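Local coordinates for pectate lyase (Pectobacterium carotovorum, PDB 4U4B), which probably depolymerises polygalacturonate and methylated pectins by calcium-dependent eliminative cleavage within the chain, as a secreted lyase of polysaccharide lyase family 3, at residues R53-A58 / S84-W89; P122-G127 / V135-I140; R267-I272 / D292-R297. All coordinates share one frame; numbering follows the deposited sequence.

Contact 1: residues R53-A58 / S84-W89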
loop_
_atom_site.group_PDB
_atom_site.type_symbol
_atom_site.label_atom_id
_atom_site.label_comp_id
_atom_site.label_asym_id
_atom_site.label_seq_id
_atom_site.Cartn_x
_atom_site.Cartn_y
_atom_site.Cartn_z
ATOM N N ARG A 53 -0.782 -13.951 -18.117
ATOM C CA ARG A 53 -2.168 -13.602 -18.337
ATOM C C ARG A 53 -2.773 -14.428 -19.453
ATOM O O ARG A 53 -2.190 -14.576 -20.541
ATOM C CB ARG A 53 -2.300 -12.125 -18.667
ATOM C CG ARG A 53 -3.737 -11.666 -18.785
ATOM C CD ARG A 53 -3.802 -10.228 -19.246
ATOM N NE ARG A 53 -3.508 -10.109 -20.677
ATOM C CZ ARG A 53 -3.188 -8.969 -21.273
ATOM N NH1 ARG A 53 -3.095 -7.854 -20.548
ATOM N NH2 ARG A 53 -2.940 -8.946 -22.588
ATOM N N SER A 54 -3.949 -14.975 -19.190
ATOM C CA SER A 54 -4.675 -15.699 -20.214
ATOM C C SER A 54 -6.054 -15.093 -20.424
ATOM O O SER A 54 -6.642 -14.508 -19.494
ATOM C CB SER A 54 -4.801 -17.173 -19.844
ATOM O OG SER A 54 -5.607 -17.838 -20.790
ATOM N N THR A 55 -6.554 -15.230 -21.651
ATOM C CA THR A 55 -7.890 -14.776 -22.017
ATOM C C THR A 55 -8.927 -15.847 -21.716
ATOM O O THR A 55 -10.116 -15.684 -22.005
ATOM C CB THR A 55 -7.961 -14.404 -23.505
ATOM O OG1 THR A 55 -7.465 -15.495 -24.295
ATOM C CG2 THR A 55 -7.117 -13.166 -23.783
ATOM N N SER A 56 -8.464 -16.950 -21.137
ATOM C CA SER A 56 -9.342 -18.031 -20.694
ATOM C C SER A 56 -8.870 -18.562 -19.342
ATOM O O SER A 56 -7.792 -18.208 -18.864
ATOM C CB SER A 56 -9.378 -19.170 -21.721
ATOM O OG SER A 56 -8.179 -19.927 -21.674
ATOM N N SER A 57 -9.663 -19.427 -18.730
ATOM C CA SER A 57 -9.321 -19.938 -17.408
ATOM C C SER A 57 -8.187 -20.952 -17.494
ATOM O O SER A 57 -7.699 -21.425 -16.469
ATOM C CB SER A 57 -10.533 -20.585 -16.758
ATOM O OG SER A 57 -10.855 -21.784 -17.444
ATOM N N ALA A 58 -7.787 -21.298 -18.718
ATOM C CA ALA A 58 -6.733 -22.284 -18.921
ATOM C C ALA A 58 -5.376 -21.616 -18.858
ATOM O O ALA A 58 -5.103 -20.642 -19.573
ATOM C CB ALA A 58 -6.901 -23.005 -20.254
ATOM N N SER A 84 -13.523 -7.576 -21.124
ATOM C CA SER A 84 -13.293 -9.014 -21.252
ATOM C C SER A 84 -12.650 -9.597 -19.999
ATOM O O SER A 84 -11.858 -8.935 -19.344
ATOM C CB SER A 84 -12.417 -9.288 -22.486
ATOM O OG SER A 84 -12.228 -10.671 -22.706
ATOM N N ASP A 85 -12.996 -10.842 -19.677
ATOM C CA ASP A 85 -12.443 -11.535 -18.514
ATOM C C ASP A 85 -11.000 -11.954 -18.741
ATOM O O ASP A 85 -10.652 -12.412 -19.831
ATOM C CB ASP A 85 -13.267 -12.780 -18.182
ATOM C CG ASP A 85 -14.621 -12.446 -17.597
ATOM O OD1 ASP A 85 -14.823 -11.301 -17.148
ATOM O OD2 ASP A 85 -15.482 -13.340 -17.576
ATOM N N TYR A 86 -10.162 -11.824 -17.719
ATOM C CA TYR A 86 -8.800 -12.344 -17.826
ATOM C C TYR A 86 -8.441 -13.178 -16.620
ATOM O O TYR A 86 -9.011 -13.007 -15.525
ATOM C CB TYR A 86 -7.774 -11.218 -17.972
ATOM C CG TYR A 86 -7.846 -10.478 -19.286
ATOM C CD1 TYR A 86 -6.999 -10.802 -20.345
ATOM C CD2 TYR A 86 -8.747 -9.440 -19.465
ATOM C CE1 TYR A 86 -7.062 -10.114 -21.550
ATOM C CE2 TYR A 86 -8.822 -8.754 -20.672
ATOM C CZ TYR A 86 -7.979 -9.097 -21.703
ATOM O OH TYR A 86 -8.058 -8.398 -22.880
ATOM N N TRP A 87 -7.477 -14.063 -16.813
ATOM C CA TRP A 87 -6.943 -14.858 -15.723
ATOM C C TRP A 87 -5.455 -14.576 -15.583
ATOM O O TRP A 87 -4.739 -14.433 -16.589
ATOM C CB TRP A 87 -7.203 -16.351 -15.969
ATOM C CG TRP A 87 -8.629 -16.754 -15.749
ATOM C CD1 TRP A 87 -9.133 -17.450 -14.681
ATOM C CD2 TRP A 87 -9.745 -16.489 -16.610
ATOM N NE1 TRP A 87 -10.485 -17.638 -14.831
ATOM C CE2 TRP A 87 -10.888 -17.055 -16.002
ATOM C CE3 TRP A 87 -9.882 -15.834 -17.841
ATOM C CZ2 TRP A 87 -12.159 -16.986 -16.585
ATOM C CZ3 TRP A 87 -11.142 -15.758 -18.413
ATOM C CH2 TRP A 87 -12.268 -16.328 -17.784
ATOM N N TYR A 88 -4.993 -14.500 -14.339
ATOM C CA TYR A 88 -3.596 -14.185 -14.045
ATOM C C TYR A 88 -2.929 -15.196 -13.101
ATOM O O TYR A 88 -3.582 -15.791 -12.242
ATOM C CB TYR A 88 -3.476 -12.796 -13.412
ATOM C CG TYR A 88 -3.945 -11.633 -14.259
ATOM C CD1 TYR A 88 -5.277 -11.261 -14.284
ATOM C CD2 TYR A 88 -3.036 -10.884 -15.002
ATOM C CE1 TYR A 88 -5.708 -10.187 -15.034
ATOM C CE2 TYR A 88 -3.452 -9.795 -15.768
ATOM C CZ TYR A 88 -4.794 -9.454 -15.776
ATOM O OH TYR A 88 -5.216 -8.372 -16.523
ATOM N N TRP A 89 -1.612 -15.326 -13.257
ATOM C CA TRP A 89 -0.741 -16.135 -12.411
ATOM C C TRP A 89 0.574 -15.405 -12.265
ATOM O O TRP A 89 1.051 -14.768 -13.209
ATOM C CB TRP A 89 -0.462 -17.524 -13.012
ATOM C CG TRP A 89 -1.648 -18.395 -13.162
ATOM C CD1 TRP A 89 -2.081 -19.344 -12.285
ATOM C CD2 TRP A 89 -2.566 -18.415 -14.259
ATOM N NE1 TRP A 89 -3.208 -19.953 -12.764
ATOM C CE2 TRP A 89 -3.539 -19.393 -13.968
ATOM C CE3 TRP A 89 -2.667 -17.699 -15.454
ATOM C CZ2 TRP A 89 -4.594 -19.679 -14.832
ATOM C CZ3 TRP A 89 -3.725 -17.972 -16.304
ATOM C CH2 TRP A 89 -4.672 -18.953 -15.994
#
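Arg53, Trp87 and Tyr86 bury the most surface where 53-58 meets 84-89, at the end of an antiparallel strand pair. Ser54 and Trp87 form a hydrogen-bonded pair: Ser54 N gives to Trp87 O and Trp87 N to Ser54 O, each at 2.8 Å and nearly straight. Arg53 and Tyr88 follow as a non-hydrogen-bonded pair with CA atoms 4.6 Å apart.

The aliphatic part of Arg53 packs against two tyrosines. With CG anti to the backbone N (chi1 -175°), the chain runs over the Tyr88 ring, where CG stands 4.0 Å from the ring centroid, a CH-pi contact over the face. Further out, Arg53 CD comes within 3.4 Å of Tyr86 CD1, and the guanidinium plane is inclined at 54° to the Tyr86 ring, whose CE1 lies over one guanidinium face. The Thr55 side chain lies alongside that of Tyr86, its CG2 nearest to CE1.

On the other face of the sheet, the Trp87 indole carries the chain as it turns away from the strand. Ser57 CA sits 3.4 Å from the centroid of the five-membered ring, only 4° off its normal, so this CH-pi contact is almost centred. The carbonyl carbon of Ser56 covers the same indole face, 3.3 Å from Trp87 CE3. Trp89 presents its edge instead, with Ser54 CB 3.8 Å from CZ3. Within the turn, Ser56 OG accepts from Ala58 N, an ST turn.

Arg53 NH1 bonds to Thr79 OG1 and forms a salt bridge with Asp77, which also bonds to Tyr88 OH; Tyr86 OH bonds to Asn81 N. Strands 46-54 and 87-94 are the inner two of a four-stranded antiparallel sheet, flanked by 63-68 and 99-106. Tyr88 packs on Thr35 and Leu37 of strand 35-41, outside that sheet, consistent with a fibronectin type III-like beta-sandwich.

Contact 2: residues P122-G127 / V135-I140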
loop_
_atom_site.group_PDB
_atom_site.type_symbol
_atom_site.label_atom_id
_atom_site.label_comp_id
_atom_site.label_asym_id
_atom_site.label_seq_id
_atom_site.Cartn_x
_atom_site.Cartn_y
_atom_site.Cartn_z
ATOM N N PRO A 122 -8.804 -17.356 11.847
ATOM C CA PRO A 122 -10.014 -17.066 12.625
ATOM C C PRO A 122 -9.973 -15.646 13.174
ATOM O O PRO A 122 -11.002 -14.984 13.314
ATOM C CB PRO A 122 -9.962 -18.102 13.755
ATOM C CG PRO A 122 -9.170 -19.213 13.195
ATOM C CD PRO A 122 -8.125 -18.573 12.320
ATOM N N GLU A 123 -8.771 -15.161 13.448
ATOM C CA GLU A 123 -8.627 -13.844 14.041
ATOM C C GLU A 123 -8.855 -12.687 13.057
ATOM O O GLU A 123 -8.904 -11.529 13.473
ATOM C CB GLU A 123 -7.255 -13.720 14.688
ATOM C CG GLU A 123 -7.020 -14.777 15.758
ATOM C CD GLU A 123 -5.910 -14.391 16.687
ATOM O OE1 GLU A 123 -6.195 -14.068 17.857
ATOM O OE2 GLU A 123 -4.751 -14.387 16.242
ATOM N N CYS A 124 -9.004 -12.991 11.770
ATOM C CA CYS A 124 -9.287 -11.945 10.785
ATOM C C CYS A 124 -10.736 -11.502 10.852
ATOM O O CYS A 124 -11.584 -12.082 10.172
ATOM C CB CYS A 124 -8.968 -12.419 9.358
ATOM S SG CYS A 124 -7.221 -12.574 9.018
ATOM N N LYS A 125 -11.006 -10.474 11.661
ATOM C CA LYS A 125 -12.348 -9.929 11.844
ATOM C C LYS A 125 -12.281 -8.414 11.879
ATOM O O LYS A 125 -11.266 -7.835 12.273
ATOM C CB LYS A 125 -12.988 -10.444 13.141
ATOM C CG LYS A 125 -13.067 -11.959 13.271
ATOM C CD LYS A 125 -13.626 -12.384 14.635
ATOM C CE LYS A 125 -15.078 -11.937 14.830
ATOM N NZ LYS A 125 -16.015 -12.433 13.763
ATOM N N ALA A 126 -13.356 -7.758 11.472
ATOM C CA ALA A 126 -13.396 -6.302 11.560
ATOM C C ALA A 126 -13.237 -5.836 13.010
ATOM O O ALA A 126 -13.984 -6.266 13.881
ATOM C CB ALA A 126 -14.690 -5.775 10.975
ATOM N N GLY A 127 -12.247 -4.985 13.257
ATOM C CA GLY A 127 -11.992 -4.451 14.579
ATOM C C GLY A 127 -11.018 -5.287 15.390
ATOM O O GLY A 127 -10.740 -4.983 16.556
ATOM N N VAL A 135 -1.037 -13.134 10.938
ATOM C CA VAL A 135 -2.295 -13.680 10.427
ATOM C C VAL A 135 -2.411 -13.528 8.905
ATOM O O VAL A 135 -2.048 -12.498 8.317
ATOM C CB VAL A 135 -3.534 -13.044 11.103
ATOM C CG1 VAL A 135 -3.618 -13.476 12.580
ATOM C CG2 VAL A 135 -3.525 -11.531 10.969
ATOM N N ASP A 136 -2.903 -14.591 8.284
ATOM C CA ASP A 136 -3.197 -14.642 6.858
ATOM C C ASP A 136 -4.714 -14.567 6.696
ATOM O O ASP A 136 -5.432 -15.459 7.143
ATOM C CB ASP A 136 -2.622 -15.934 6.251
ATOM C CG ASP A 136 -2.795 -16.021 4.742
ATOM O OD1 ASP A 136 -3.623 -15.286 4.159
ATOM O OD2 ASP A 136 -2.099 -16.866 4.138
ATOM N N CYS A 137 -5.213 -13.497 6.088
ATOM C CA CYS A 137 -6.659 -13.315 5.994
ATOM C C CYS A 137 -7.258 -13.961 4.736
ATOM O O CYS A 137 -8.472 -13.900 4.517
ATOM C CB CYS A 137 -7.007 -11.826 6.058
ATOM S SG CYS A 137 -6.678 -11.110 7.672
ATOM N N GLY A 138 -6.413 -14.590 3.923
ATOM C CA GLY A 138 -6.894 -15.449 2.848
ATOM C C GLY A 138 -7.767 -14.764 1.811
ATOM O O GLY A 138 -8.592 -15.408 1.167
ATOM N N GLY A 139 -7.583 -13.457 1.640
ATOM C CA GLY A 139 -8.292 -12.729 0.600
ATOM C C GLY A 139 -9.704 -12.252 0.923
ATOM O O GLY A 139 -10.406 -11.753 0.034
ATOM N N ILE A 140 -10.131 -12.383 2.179
ATOM C CA ILE A 140 -11.486 -11.958 2.542
ATOM C C ILE A 140 -11.578 -10.451 2.529
ATOM O O ILE A 140 -10.562 -9.759 2.517
ATOM C CB ILE A 140 -11.928 -12.442 3.952
ATOM C CG1 ILE A 140 -11.103 -11.740 5.027
ATOM C CG2 ILE A 140 -11.830 -13.933 4.069
ATOM C CD1 ILE A 140 -11.359 -12.233 6.455
#
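No backbone hydrogen bond joins 122-127 to 135-140; the irregular first segment approaches the second most closely at Cys124 and Cys137, whose CA atoms are 5.6 Å apart. The contact is a disulfide cross-link near the start of the parallel beta-helix characteristic of this lyase family. It ties the loop that leads into strand 128-131 to the chain at Cys137, which follows Val135 and Asp136. There a type I' turn runs from Cys137 to Ile140, closed by Ile140 N giving to Cys137 O, with Gly138 and Gly139 both at positive phi. An Asx turn overlaps its start: Asp136 OD1 accepts from Gly138 N at 2.9 Å, meeting the donor on the anti side, 31° out of the carboxylate plane. The same carboxylate reaches Lys118 in a salt bridge and Asn166 in a hydrogen bond.

Both cysteines place SG beside their own backbone N, anti to the carbonyl carbon. Cys124 SG and Cys137 SG are 2.1 Å apart, and the bridge turns through a chi3 of -87°, close to the perpendicular twist preferred by disulfides. Cys124 supplies most of its segment's buried surface. Next to the bridge, Val135 CB lies 4.3 Å from Cys124 SG, and Val135 CG1 is approached by Glu123 OE2, which pairs with Lys133. From the turn, the outer methyl of Ile140 reaches across to Cys124: CD1 packs 3.8 Å from Cys124 CB and 3.7 Å from Cys124 O.

Contact 3: residues R267-I272 / D292-R297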
loop_
_atom_site.group_PDB
_atom_site.type_symbol
_atom_site.label_atom_id
_atom_site.label_comp_id
_atom_site.label_asym_id
_atom_site.label_seq_id
_atom_site.Cartn_x
_atom_site.Cartn_y
_atom_site.Cartn_z
ATOM N N ARG A 267 10.431 11.451 12.600
ATOM C CA ARG A 267 9.580 10.471 11.946
ATOM C C ARG A 267 10.183 10.196 10.587
ATOM O O ARG A 267 10.377 11.121 9.809
ATOM C CB ARG A 267 8.147 10.972 11.814
ATOM C CG ARG A 267 7.507 11.315 13.145
ATOM C CD ARG A 267 6.012 11.166 13.070
ATOM N NE ARG A 267 5.349 11.548 14.323
ATOM C CZ ARG A 267 4.896 12.769 14.574
ATOM N NH1 ARG A 267 5.042 13.728 13.668
ATOM N NH2 ARG A 267 4.292 13.028 15.721
ATOM N N ASN A 268 10.493 8.935 10.313
ATOM C CA ASN A 268 11.208 8.587 9.089
ATOM C C ASN A 268 10.399 7.781 8.091
ATOM O O ASN A 268 9.549 6.962 8.462
ATOM C CB ASN A 268 12.477 7.811 9.427
ATOM C CG ASN A 268 13.483 8.654 10.152
ATOM O OD1 ASN A 268 13.461 9.877 10.050
ATOM N ND2 ASN A 268 14.376 8.012 10.893
ATOM N N LEU A 269 10.701 8.004 6.819
ATOM C CA LEU A 269 10.102 7.259 5.728
ATOM C C LEU A 269 11.199 6.700 4.853
ATOM O O LEU A 269 12.139 7.413 4.496
ATOM C CB LEU A 269 9.168 8.151 4.896
ATOM C CG LEU A 269 8.693 7.609 3.536
ATOM C CD1 LEU A 269 7.827 6.350 3.686
ATOM C CD2 LEU A 269 7.926 8.668 2.761
ATOM N N THR A 270 11.089 5.427 4.511
ATOM C CA THR A 270 11.905 4.884 3.437
ATOM C C THR A 270 10.990 4.246 2.415
ATOM O O THR A 270 10.281 3.280 2.704
ATOM C CB THR A 270 12.931 3.840 3.918
ATOM O OG1 THR A 270 13.697 4.383 4.996
ATOM C CG2 THR A 270 13.881 3.439 2.752
ATOM N N ILE A 271 10.998 4.796 1.217
ATOM C CA ILE A 271 10.316 4.155 0.129
ATOM C C ILE A 271 11.356 3.384 -0.660
ATOM O O ILE A 271 12.276 3.983 -1.231
ATOM C CB ILE A 271 9.582 5.164 -0.760
ATOM C CG1 ILE A 271 8.357 5.705 -0.019
ATOM C CG2 ILE A 271 9.166 4.502 -2.079
ATOM C CD1 ILE A 271 7.488 6.607 -0.855
ATOM N N ILE A 272 11.235 2.057 -0.659
ATOM C CA ILE A 272 12.130 1.210 -1.440
ATOM C C ILE A 272 11.584 1.092 -2.863
ATOM O O ILE A 272 12.342 1.111 -3.819
ATOM C CB ILE A 272 12.309 -0.190 -0.798
ATOM C CG1 ILE A 272 12.930 -0.047 0.592
ATOM C CG2 ILE A 272 13.191 -1.097 -1.679
ATOM C CD1 ILE A 272 12.881 -1.313 1.420
ATOM N N ASP A 292 12.589 14.935 10.649
ATOM C CA ASP A 292 12.050 13.888 9.790
ATOM C C ASP A 292 12.904 13.672 8.545
ATOM O O ASP A 292 13.286 14.627 7.862
ATOM C CB ASP A 292 10.623 14.219 9.365
ATOM C CG ASP A 292 9.686 14.366 10.539
ATOM O OD1 ASP A 292 10.082 14.006 11.671
ATOM O OD2 ASP A 292 8.545 14.828 10.319
ATOM N N VAL A 293 13.182 12.406 8.242
ATOM C CA VAL A 293 13.952 12.057 7.058
ATOM C C VAL A 293 13.176 11.128 6.120
ATOM O O VAL A 293 12.867 9.984 6.460
ATOM C CB VAL A 293 15.279 11.382 7.435
ATOM C CG1 VAL A 293 15.967 10.834 6.188
ATOM C CG2 VAL A 293 16.178 12.363 8.168
ATOM N N ALA A 294 12.856 11.632 4.936
ATOM C CA ALA A 294 12.206 10.811 3.932
ATOM C C ALA A 294 13.222 10.375 2.881
ATOM O O ALA A 294 13.751 11.198 2.138
ATOM C CB ALA A 294 11.061 11.563 3.290
ATOM N N GLU A 295 13.495 9.078 2.831
ATOM C CA GLU A 295 14.380 8.521 1.813
ATOM C C GLU A 295 13.544 7.835 0.733
ATOM O O GLU A 295 12.726 6.960 1.027
ATOM C CB GLU A 295 15.375 7.547 2.445
ATOM C CG GLU A 295 16.406 6.962 1.489
ATOM C CD GLU A 295 17.404 6.089 2.215
ATOM O OE1 GLU A 295 17.498 6.220 3.455
ATOM O OE2 GLU A 295 18.081 5.270 1.562
ATOM N N ILE A 296 13.742 8.250 -0.514
ATOM C CA ILE A 296 12.929 7.771 -1.619
ATOM C C ILE A 296 13.772 7.178 -2.735
ATOM O O ILE A 296 14.729 7.793 -3.208
ATOM C CB ILE A 296 12.062 8.890 -2.245
ATOM C CG1 ILE A 296 11.279 9.652 -1.176
ATOM C CG2 ILE A 296 11.131 8.315 -3.306
ATOM C CD1 ILE A 296 10.413 8.769 -0.367
ATOM N N ARG A 297 13.372 5.993 -3.174
ATOM C CA ARG A 297 14.009 5.301 -4.278
ATOM C C ARG A 297 12.939 4.595 -5.108
ATOM O O ARG A 297 11.935 4.126 -4.557
ATOM C CB ARG A 297 15.036 4.307 -3.742
ATOM C CG ARG A 297 15.775 3.540 -4.814
ATOM C CD ARG A 297 16.755 4.430 -5.590
ATOM N NE ARG A 297 17.135 3.825 -6.865
ATOM C CZ ARG A 297 16.516 4.082 -8.009
ATOM N NH1 ARG A 297 15.512 4.942 -8.034
ATOM N NH2 ARG A 297 16.903 3.487 -9.126
HETATM O O HOH W 1 16.513 3.849 5.419
#
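Leu269 and Glu295 lie at the middle of a parallel backbone pairing, Glu295 N giving to Leu269 O at 2.7 Å. Donors alternate across it: Leu269 N to Val293 O, then Ile271 N to Glu295 O and Arg297 N to Ile271 O. The axes of 267-271 and 293-296 come within 4.6 Å, 1° from parallel. Leu269 pairs with Ala294, Thr270 with Glu295, Ile271 with Ile296.

Two side chains add bonds at the Arg267/Asp292 end. Asp292 OD1 accepts from Arg267 N at 2.7 Å, the donor standing 49° out of the carboxylate plane. Asn268, with CG anti to its carbonyl carbon (chi1 -67°), lies alongside Val293 and offers OD1 to Val293 N at 3.1 Å; the bond from that N to Arg267 O is weak. On the same face as Asn268, a water bridges Thr270 OG1 and Glu295 OE1, donating to the carboxylate, and His237 also bonds to Thr270 OG1.

Apolar contacts occupy the other face. Ile296 CD1 reaches across the strands to Ile271 CD1 at 3.7 Å and Leu269 CD2 at 4.0 Å, while the CB atoms of Leu269 and Ala294 are 4.2 Å apart.

This pairing joins neighbouring coils of the beta-helix. Strand 236-241 bonds to the other edge of 267-271; Leu269 packs on Trp254 and Ala284, Ile271 on Leu253, Ala294 on Val286 and Ile296 on Val339.

The three contacts follow one another along the chain without touching. Contact 1 belongs to the separate four-stranded antiparallel sheet of the N-terminal part, its centre about 27 Å from that of contact 2 and 37 Å from that of contact 3. Contact 2 attaches the loop before strand 128-131 near the start of the parallel beta-helix, and contact 3 pairs two of its later strands; their centres are about 29 Å apart, on opposite sides of the chain's centre, and their nearest atoms about 20 Å apart. All three lie away from the calcium-binding residues Asp194, Ile195, Asn216 and Pro221.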